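Local structure of putative efflux transporter (Bacteroides eggerthii, 4L8J) at residues 185-190 with 195-200; 177-182 with 215-220; 60-65 with 154-159. The protein probably serves as the periplasmic adaptor (membrane-fusion) subunit of an efflux pump, linking an inner-membrane transporter to an outer-membrane channel. All blocks are in the same frame, centred on the assembly; numbering follows the deposited sequence. Where two conformers were deposited one is given.

How the contacts relate
Contacts 1 and 2 belong to the same six-stranded antiparallel barrel and touch mainly through I219, which packs on F186, V188 and A200; strands 198-205 and 215-221 are neighbours in it. Contact 3 lies in the barrel-sandwich domain, with its nearest atoms about 19 Å from contact 1 and about 17 Å from contact 2. Contact 1 is partly buried and mixed in chemistry: backbone bonds within a sheet, apolar side chains on the face of V188 and F198, mostly polar ones on that of K187 and N199. Contacts 2 and 3 are buried and wholly apolar, in keeping with their joining separate layers, a helix to a barrel strand in contact 2 and two facing sheets in contact 3.

Contact 1 (185-190 with 195-200); sequences TFKVEF and GTVFNA
The ring of F190 offers its edge to F198, with F190 CE2 3.9 Å from F198 CD2 and the two side chains crossing at about a right angle. Over one face of the F190 ring, V188 CG1 sits 3.8 Å above the plane, close to its centre. F198 in turn meets V188 O obliquely, and Y231 and F226 approach it edge-to-face. At the far end, A200 O lies at the edge of the F186 ring. Between these groups V188 and F198 pair through two backbone bonds, V188 N to F198 O and F198 N to V188 O, both 2.8 Å. On this face V188 CG2 also packs on A200 CB at 3.9 Å.

The other face is mixed: V197 CG1 packs at 3.6 Å on K187 CB, and in one of two conformers K187 NZ donates in the carbonyl plane to a lone pair of N199 OD1, at 2.7 Å. E189, with CG anti to N (chi1 -170°) and an extended chain, brings OE2 to G195 N at 2.6 Å, accepting through its anti lone pair. With no carboxylate to offer, an alanine here would probably leave the G195 amide without its mate and the turn freer to move. A water bridges F190 N and T196 O beside the turn. This is an antiparallel beta hairpin, two neighbouring strands of the closed six-stranded barrel found in HlyD-type adaptors.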
loop_
_atom_site.group_PDB
_atom_site.type_symbol
_atom_site.label_atom_id
_atom_site.label_comp_id
_atom_site.label_asym_id
_atom_site.label_seq_id
_atom_site.Cartn_x
_atom_site.Cartn_y
_atom_site.Cartn_z
ATOM N N THR A 185 2.813 -4.066 26.144
ATOM C CA THR A 185 2.892 -3.412 27.460
ATOM C C THR A 185 1.498 -3.012 27.966
ATOM O O THR A 185 0.576 -2.864 27.176
ATOM C CB THR A 185 3.836 -2.177 27.419
ATOM O OG1 THR A 185 3.277 -1.183 26.566
ATOM C CG2 THR A 185 5.275 -2.531 26.984
ATOM N N PHE A 186 1.360 -2.845 29.283
ATOM C CA PHE A 186 0.125 -2.429 29.961
ATOM C C PHE A 186 0.436 -1.267 30.851
ATOM O O PHE A 186 1.346 -1.363 31.680
ATOM C CB PHE A 186 -0.497 -3.573 30.802
ATOM C CG PHE A 186 -0.705 -4.882 30.082
ATOM C CD1 PHE A 186 0.328 -5.802 29.964
ATOM C CD2 PHE A 186 -1.936 -5.194 29.511
ATOM C CE1 PHE A 186 0.131 -7.016 29.298
ATOM C CE2 PHE A 186 -2.137 -6.414 28.861
ATOM C CZ PHE A 186 -1.103 -7.311 28.753
ATOM N N LYS A 187 -0.304 -0.168 30.676
ATOM C CA LYS A 187 -0.164 1.038 31.495
ATOM C C LYS A 187 -1.528 1.353 32.090
ATOM O O LYS A 187 -2.521 1.393 31.358
ATOM C CB LYS A 187 0.392 2.225 30.682
ATOM C CG LYS A 187 1.729 1.972 29.976
ATOM C CD LYS A 187 2.947 2.201 30.863
ATOM C CE LYS A 187 4.242 1.865 30.153
ATOM N NZ LYS A 187 4.555 0.416 30.244
ATOM N N VAL A 188 -1.581 1.520 33.418
ATOM C CA VAL A 188 -2.818 1.784 34.156
ATOM C C VAL A 188 -2.924 3.218 34.627
ATOM O O VAL A 188 -2.009 3.762 35.241
ATOM C CB VAL A 188 -2.957 0.821 35.367
ATOM C CG1 VAL A 188 -4.210 1.132 36.213
ATOM C CG2 VAL A 188 -2.968 -0.621 34.901
ATOM N N GLU A 189 -4.096 3.775 34.418
ATOM C CA GLU A 189 -4.468 5.075 34.935
ATOM C C GLU A 189 -5.757 4.888 35.758
ATOM O O GLU A 189 -6.770 4.491 35.189
ATOM C CB GLU A 189 -4.631 6.096 33.792
ATOM C CG GLU A 189 -4.770 7.523 34.325
ATOM C CD GLU A 189 -5.134 8.581 33.300
ATOM O OE1 GLU A 189 -5.600 8.225 32.194
ATOM O OE2 GLU A 189 -4.965 9.777 33.617
ATOM N N PHE A 190 -5.691 5.082 37.102
ATOM C CA PHE A 190 -6.871 4.928 37.968
ATOM C C PHE A 190 -7.779 6.146 37.837
ATOM O O PHE A 190 -7.283 7.287 37.798
ATOM C CB PHE A 190 -6.479 4.704 39.439
ATOM C CG PHE A 190 -5.679 3.445 39.666
ATOM C CD1 PHE A 190 -6.312 2.218 39.817
ATOM C CD2 PHE A 190 -4.289 3.483 39.714
ATOM C CE1 PHE A 190 -5.571 1.057 40.023
ATOM C CE2 PHE A 190 -3.550 2.314 39.901
ATOM C CZ PHE A 190 -4.195 1.112 40.063
ATOM N N GLY A 195 -4.241 11.322 35.612
ATOM C CA GLY A 195 -3.028 12.062 35.282
ATOM C C GLY A 195 -1.737 11.319 35.554
ATOM O O GLY A 195 -0.686 11.685 35.013
ATOM N N THR A 196 -1.789 10.287 36.415
ATOM C CA THR A 196 -0.593 9.501 36.722
ATOM C C THR A 196 -0.807 8.075 36.190
ATOM O O THR A 196 -1.819 7.418 36.465
ATOM C CB THR A 196 -0.163 9.601 38.203
ATOM O OG1 THR A 196 0.843 8.618 38.480
ATOM C CG2 THR A 196 -1.310 9.467 39.169
ATOM N N VAL A 197 0.157 7.631 35.397
ATOM C CA VAL A 197 0.137 6.352 34.713
ATOM C C VAL A 197 1.148 5.415 35.364
ATOM O O VAL A 197 2.282 5.819 35.643
ATOM C CB VAL A 197 0.420 6.629 33.210
ATOM C CG1 VAL A 197 0.757 5.363 32.441
ATOM C CG2 VAL A 197 -0.747 7.363 32.563
ATOM N N PHE A 198 0.726 4.172 35.633
ATOM C CA PHE A 198 1.575 3.167 36.246
ATOM C C PHE A 198 1.790 1.970 35.330
ATOM O O PHE A 198 0.834 1.470 34.740
ATOM C CB PHE A 198 0.971 2.679 37.579
ATOM C CG PHE A 198 0.754 3.769 38.597
ATOM C CD1 PHE A 198 1.778 4.152 39.460
ATOM C CD2 PHE A 198 -0.489 4.390 38.724
ATOM C CE1 PHE A 198 1.564 5.153 40.424
ATOM C CE2 PHE A 198 -0.690 5.403 39.657
ATOM C CZ PHE A 198 0.332 5.772 40.511
ATOM N N ASN A 199 3.028 1.476 35.266
ATOM C CA ASN A 199 3.340 0.275 34.525
ATOM C C ASN A 199 2.718 -0.916 35.240
ATOM O O ASN A 199 2.627 -0.954 36.475
ATOM C CB ASN A 199 4.867 0.098 34.388
ATOM C CG ASN A 199 5.261 -1.144 33.612
ATOM O OD1 ASN A 199 5.105 -1.220 32.380
ATOM N ND2 ASN A 199 5.697 -2.174 34.331
ATOM N N ALA A 200 2.283 -1.887 34.461
ATOM C CA ALA A 200 1.691 -3.082 35.005
ATOM C C ALA A 200 2.231 -4.249 34.243
ATOM O O ALA A 200 2.625 -4.087 33.088
ATOM C CB ALA A 200 0.166 -3.016 34.890
HETATM O O HOH W 1 3.693 -3.933 30.890
HETATM O O HOH W 2 -3.652 6.668 38.224
#

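Contact 2 (177-182 with 215-220)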
loop_
_atom_site.group_PDB
_atom_site.type_symbol
_atom_site.label_atom_id
_atom_site.label_comp_id
_atom_site.label_asym_id
_atom_site.label_seq_id
_atom_site.Cartn_x
_atom_site.Cartn_y
_atom_site.Cartn_z
ATOM N N TYR A 177 -4.578 -11.233 19.057
ATOM C CA TYR A 177 -3.266 -11.000 18.414
ATOM C C TYR A 177 -2.493 -9.873 19.114
ATOM O O TYR A 177 -1.265 -9.927 19.189
ATOM C CB TYR A 177 -3.424 -10.716 16.911
ATOM C CG TYR A 177 -4.003 -9.363 16.560
ATOM C CD1 TYR A 177 -5.373 -9.127 16.637
ATOM C CD2 TYR A 177 -3.196 -8.346 16.067
ATOM C CE1 TYR A 177 -5.916 -7.887 16.303
ATOM C CE2 TYR A 177 -3.732 -7.107 15.708
ATOM C CZ TYR A 177 -5.092 -6.877 15.842
ATOM O OH TYR A 177 -5.641 -5.659 15.495
ATOM N N LEU A 178 -3.215 -8.883 19.679
ATOM C CA LEU A 178 -2.561 -7.792 20.393
ATOM C C LEU A 178 -2.022 -8.286 21.723
ATOM O O LEU A 178 -0.943 -7.857 22.102
ATOM C CB LEU A 178 -3.469 -6.551 20.566
ATOM C CG LEU A 178 -3.939 -5.910 19.238
ATOM C CD1 LEU A 178 -5.049 -4.893 19.467
ATOM C CD2 LEU A 178 -2.782 -5.313 18.455
ATOM N N LEU A 179 -2.736 -9.206 22.411
ATOM C CA LEU A 179 -2.255 -9.782 23.669
ATOM C C LEU A 179 -1.071 -10.726 23.443
ATOM O O LEU A 179 -0.211 -10.837 24.306
ATOM C CB LEU A 179 -3.358 -10.544 24.405
ATOM C CG LEU A 179 -4.439 -9.695 25.083
ATOM C CD1 LEU A 179 -5.642 -10.559 25.443
ATOM C CD2 LEU A 179 -3.901 -9.014 26.345
ATOM N N ARG A 180 -1.041 -11.414 22.294
ATOM C CA ARG A 180 0.027 -12.342 21.950
ATOM C C ARG A 180 1.291 -11.617 21.418
ATOM O O ARG A 180 2.358 -12.221 21.422
ATOM C CB ARG A 180 -0.459 -13.348 20.896
ATOM C CG ARG A 180 -1.374 -14.425 21.449
ATOM C CD ARG A 180 -2.003 -15.218 20.324
ATOM N NE ARG A 180 -2.596 -16.467 20.813
ATOM C CZ ARG A 180 -3.269 -17.335 20.057
ATOM N NH1 ARG A 180 -3.476 -17.085 18.759
ATOM N NH2 ARG A 180 -3.757 -18.450 20.592
ATOM N N ALA A 181 1.180 -10.360 20.929
ATOM C CA ALA A 181 2.338 -9.644 20.390
ATOM C C ALA A 181 3.468 -9.599 21.407
ATOM O O ALA A 181 3.238 -9.385 22.603
ATOM C CB ALA A 181 1.965 -8.232 19.963
ATOM N N LYS A 182 4.702 -9.857 20.922
ATOM C CA LYS A 182 5.901 -9.857 21.755
ATOM C C LYS A 182 6.090 -8.497 22.389
ATOM O O LYS A 182 5.921 -7.449 21.736
ATOM C CB LYS A 182 7.150 -10.227 20.920
ATOM N N ILE A 215 -11.769 -12.155 26.361
ATOM C CA ILE A 215 -10.567 -12.695 27.006
ATOM C C ILE A 215 -10.388 -12.041 28.375
ATOM O O ILE A 215 -9.941 -10.901 28.427
ATOM C CB ILE A 215 -9.297 -12.515 26.117
ATOM C CG1 ILE A 215 -9.519 -13.074 24.698
ATOM C CG2 ILE A 215 -8.027 -13.152 26.775
ATOM C CD1 ILE A 215 -8.683 -12.362 23.663
ATOM N N PRO A 216 -10.731 -12.736 29.481
ATOM C CA PRO A 216 -10.462 -12.162 30.820
ATOM C C PRO A 216 -8.947 -12.125 31.056
ATOM O O PRO A 216 -8.230 -13.123 30.824
ATOM C CB PRO A 216 -11.187 -13.107 31.805
ATOM C CG PRO A 216 -11.877 -14.174 30.958
ATOM C CD PRO A 216 -11.296 -14.100 29.562
ATOM N N VAL A 217 -8.457 -10.945 31.423
ATOM C CA VAL A 217 -7.038 -10.673 31.643
ATOM C C VAL A 217 -6.845 -10.201 33.078
ATOM O O VAL A 217 -7.603 -9.364 33.550
ATOM C CB VAL A 217 -6.483 -9.602 30.650
ATOM C CG1 VAL A 217 -4.970 -9.408 30.842
ATOM C CG2 VAL A 217 -6.779 -9.945 29.182
ATOM N N THR A 218 -5.771 -10.648 33.723
ATOM C CA THR A 218 -5.365 -10.143 35.031
ATOM C C THR A 218 -3.977 -9.540 34.882
ATOM O O THR A 218 -3.092 -10.162 34.307
ATOM C CB THR A 218 -5.437 -11.211 36.137
ATOM O OG1 THR A 218 -6.763 -11.719 36.164
ATOM C CG2 THR A 218 -5.158 -10.623 37.512
ATOM N N ILE A 219 -3.801 -8.314 35.383
ATOM C CA ILE A 219 -2.528 -7.632 35.363
ATOM C C ILE A 219 -2.197 -7.226 36.811
ATOM O O ILE A 219 -3.100 -7.167 37.646
ATOM C CB ILE A 219 -2.481 -6.432 34.379
ATOM C CG1 ILE A 219 -3.548 -5.350 34.735
ATOM C CG2 ILE A 219 -2.591 -6.894 32.914
ATOM C CD1 ILE A 219 -3.375 -3.999 33.952
ATOM N N ILE A 220 -0.907 -6.973 37.104
ATOM C CA ILE A 220 -0.449 -6.544 38.428
ATOM C C ILE A 220 0.388 -5.276 38.274
ATOM O O ILE A 220 1.222 -5.182 37.367
ATOM C CB ILE A 220 0.315 -7.662 39.184
ATOM C CG1 ILE A 220 -0.579 -8.884 39.397
ATOM C CG2 ILE A 220 0.861 -7.160 40.551
ATOM C CD1 ILE A 220 0.201 -10.140 39.673
#
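L179 is the one residue of 177-182 that reaches strand 215-221, and its methyls meet those of I215 and V217 tip to tip. CD1 does most of the touching: L179 CD1 lies 3.8 Å from I215 CG2, while I215 CD1 closes on the same methyl at 4.0 Å. V217 CG2 fits against both branches of the leucine, 4.0 Å from L179 CD1 and 4.1 Å from L179 CD2. The leucine projects from the helix with CG anti to its carbonyl carbon (chi1 -74°), which turns the forked end toward the strand; together the leucine and valine side chains fill the 9.3 Å between L179 CA and V217 CA. Alternation along the strand selects the partners, since I215 and V217 point toward the helix and the intervening P216 points away.

Helix 176-180 follows strand 166-171 and precedes strand 185-190; a short helix covering one end of a six-stranded antiparallel barrel is characteristic of the barrel domain of periplasmic adaptors, and L179 packs here between helix and barrel wall, touching F186 as well.

Further out, the strand is set by backbone bonds of I215 to V171 and of V217 to F169, and V217 rests on the side chains of both. The helix is tied down separately: L178 O is hydrogen-bonded to S245 OG, and R180 NH2 forms a salt bridge with D207. Immediately beyond the helix, A181 leaves helical geometry, and its N makes weak bonds to Y177 O at 3.0 Å and L178 O at 3.5 Å.

Contact 3 (60-65 with 154-159)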
loop_
_atom_site.group_PDB
_atom_site.type_symbol
_atom_site.label_atom_id
_atom_site.label_comp_id
_atom_site.label_asym_id
_atom_site.label_seq_id
_atom_site.Cartn_x
_atom_site.Cartn_y
_atom_site.Cartn_z
ATOM N N GLN A 60 5.421 -8.713 62.008
ATOM C CA GLN A 60 5.077 -7.627 62.939
ATOM C C GLN A 60 4.043 -8.095 63.967
ATOM O O GLN A 60 3.156 -8.878 63.622
ATOM C CB GLN A 60 4.551 -6.420 62.174
ATOM C CG GLN A 60 4.359 -5.161 63.019
ATOM C CD GLN A 60 4.088 -3.944 62.190
ATOM O OE1 GLN A 60 4.387 -3.886 60.993
ATOM N NE2 GLN A 60 3.594 -2.910 62.833
ATOM N N LEU A 61 4.157 -7.607 65.222
ATOM C CA LEU A 61 3.232 -7.978 66.288
ATOM C C LEU A 61 1.826 -7.410 66.026
ATOM O O LEU A 61 1.678 -6.245 65.706
ATOM C CB LEU A 61 3.763 -7.501 67.669
ATOM C CG LEU A 61 2.962 -7.897 68.918
ATOM C CD1 LEU A 61 2.965 -9.403 69.136
ATOM C CD2 LEU A 61 3.516 -7.222 70.143
ATOM N N ILE A 62 0.809 -8.265 66.129
ATOM C CA ILE A 62 -0.606 -7.881 65.989
ATOM C C ILE A 62 -1.222 -7.789 67.367
ATOM O O ILE A 62 -1.941 -6.838 67.670
ATOM C CB ILE A 62 -1.385 -8.918 65.113
ATOM C CG1 ILE A 62 -0.829 -8.989 63.669
ATOM C CG2 ILE A 62 -2.914 -8.615 65.151
ATOM C CD1 ILE A 62 -1.057 -7.723 62.853
ATOM N N ALA A 63 -0.961 -8.815 68.199
ATOM C CA ALA A 63 -1.529 -8.901 69.540
ATOM C C ALA A 63 -0.741 -9.876 70.376
ATOM O O ALA A 63 -0.069 -10.741 69.828
ATOM C CB ALA A 63 -2.998 -9.332 69.475
ATOM N N ALA A 64 -0.803 -9.728 71.703
ATOM C CA ALA A 64 -0.142 -10.666 72.615
ATOM C C ALA A 64 -1.054 -10.985 73.768
ATOM O O ALA A 64 -1.764 -10.100 74.244
ATOM C CB ALA A 64 1.174 -10.095 73.134
ATOM N N ILE A 65 -1.052 -12.254 74.214
ATOM C CA ILE A 65 -1.821 -12.674 75.400
ATOM C C ILE A 65 -0.850 -12.737 76.576
ATOM O O ILE A 65 0.364 -12.840 76.351
ATOM C CB ILE A 65 -2.627 -14.002 75.222
ATOM C CG1 ILE A 65 -1.718 -15.200 74.922
ATOM C CG2 ILE A 65 -3.752 -13.867 74.187
ATOM C CD1 ILE A 65 -2.173 -16.516 75.544
ATOM N N GLU A 154 -10.402 -17.734 67.697
ATOM C CA GLU A 154 -11.241 -16.540 67.832
ATOM C C GLU A 154 -10.575 -15.379 67.073
ATOM O O GLU A 154 -9.405 -15.071 67.333
ATOM C CB GLU A 154 -11.451 -16.198 69.315
ATOM C CG GLU A 154 -12.522 -15.150 69.572
ATOM C CD GLU A 154 -12.922 -14.959 71.025
ATOM O OE1 GLU A 154 -12.640 -15.857 71.852
ATOM O OE2 GLU A 154 -13.560 -13.924 71.326
ATOM N N GLY A 155 -11.303 -14.796 66.119
ATOM C CA GLY A 155 -10.824 -13.691 65.297
ATOM C C GLY A 155 -10.297 -12.527 66.114
ATOM O O GLY A 155 -10.972 -12.064 67.038
ATOM N N ILE A 156 -9.061 -12.086 65.813
ATOM C CA ILE A 156 -8.445 -10.968 66.531
ATOM C C ILE A 156 -8.508 -9.730 65.612
ATOM O O ILE A 156 -8.970 -8.673 66.033
ATOM C CB ILE A 156 -7.016 -11.332 67.013
ATOM C CG1 ILE A 156 -7.007 -12.608 67.923
ATOM C CG2 ILE A 156 -6.299 -10.140 67.663
ATOM C CD1 ILE A 156 -7.782 -12.577 69.270
ATOM N N VAL A 157 -8.050 -9.882 64.365
ATOM C CA VAL A 157 -8.097 -8.871 63.320
ATOM C C VAL A 157 -8.368 -9.548 61.969
ATOM O O VAL A 157 -8.122 -10.749 61.810
ATOM C CB VAL A 157 -6.821 -7.964 63.207
ATOM C CG1 VAL A 157 -6.561 -7.128 64.461
ATOM C CG2 VAL A 157 -5.580 -8.742 62.747
ATOM N N ARG A 158 -8.811 -8.741 60.991
ATOM C CA ARG A 158 -9.002 -9.106 59.588
ATOM C C ARG A 158 -7.925 -8.357 58.847
ATOM O O ARG A 158 -7.895 -7.135 58.904
ATOM C CB ARG A 158 -10.426 -8.762 59.095
ATOM C CG ARG A 158 -11.499 -9.527 59.868
ATOM C CD ARG A 158 -12.913 -9.060 59.595
ATOM N NE ARG A 158 -13.875 -9.955 60.241
ATOM C CZ ARG A 158 -15.189 -9.911 60.056
ATOM N NH1 ARG A 158 -15.720 -9.017 59.231
ATOM N NH2 ARG A 158 -15.983 -10.766 60.689
ATOM N N LEU A 159 -6.965 -9.089 58.283
ATOM C CA LEU A 159 -5.810 -8.570 57.571
ATOM C C LEU A 159 -5.957 -8.829 56.050
ATOM O O LEU A 159 -6.136 -9.986 55.644
ATOM C CB LEU A 159 -4.539 -9.266 58.121
ATOM C CG LEU A 159 -3.183 -8.887 57.485
ATOM C CD1 LEU A 159 -2.736 -7.502 57.905
ATOM C CD2 LEU A 159 -2.105 -9.893 57.831
#
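Two consecutive residues of 60-65, I62 and A63, both turn their side chains toward 154-159, where regular alternation would send one of them away. The cause is a classic beta bulge in which both face L131 of the adjoining strand. I156 and V157 likewise both point across the gap, making a two-against-two contact. I62 CG2, held anti to its backbone N, leads on one side and lies 3.6 Å from V157 CG2. V157 CG1 comes to 4.0 Å from I62 CG2, with the two side chains crossing obliquely. With V157 CG1 anti to the carbonyl carbon (chi1 -63°), CG2 is left in the crowded position between backbone N and carbonyl carbon, where it makes the closest approach. Alongside, A63 CB meets I156 CG2 at 3.9 Å.

The strand segments run antiparallel at 177°, yet their axes stay 7.9 Å apart, too far for neighbours in one sheet, as expected of facing layers. Strand 61-65 bonds to 43-47 and 130-132, strand 155-161 to 34-38 and 137-142, so the contact joins the two sheets of the barrel-sandwich domain, from which the helical pair 68-95 and 102-127 extends. L37 and I139 pack on both I62 and V157, and F39 on both A63 and I156. With methyl groups alone meeting across the interface, hydrophobic packing holds the sheets, while the backbone of I62 and A63 bonds to L131 in its own sheet.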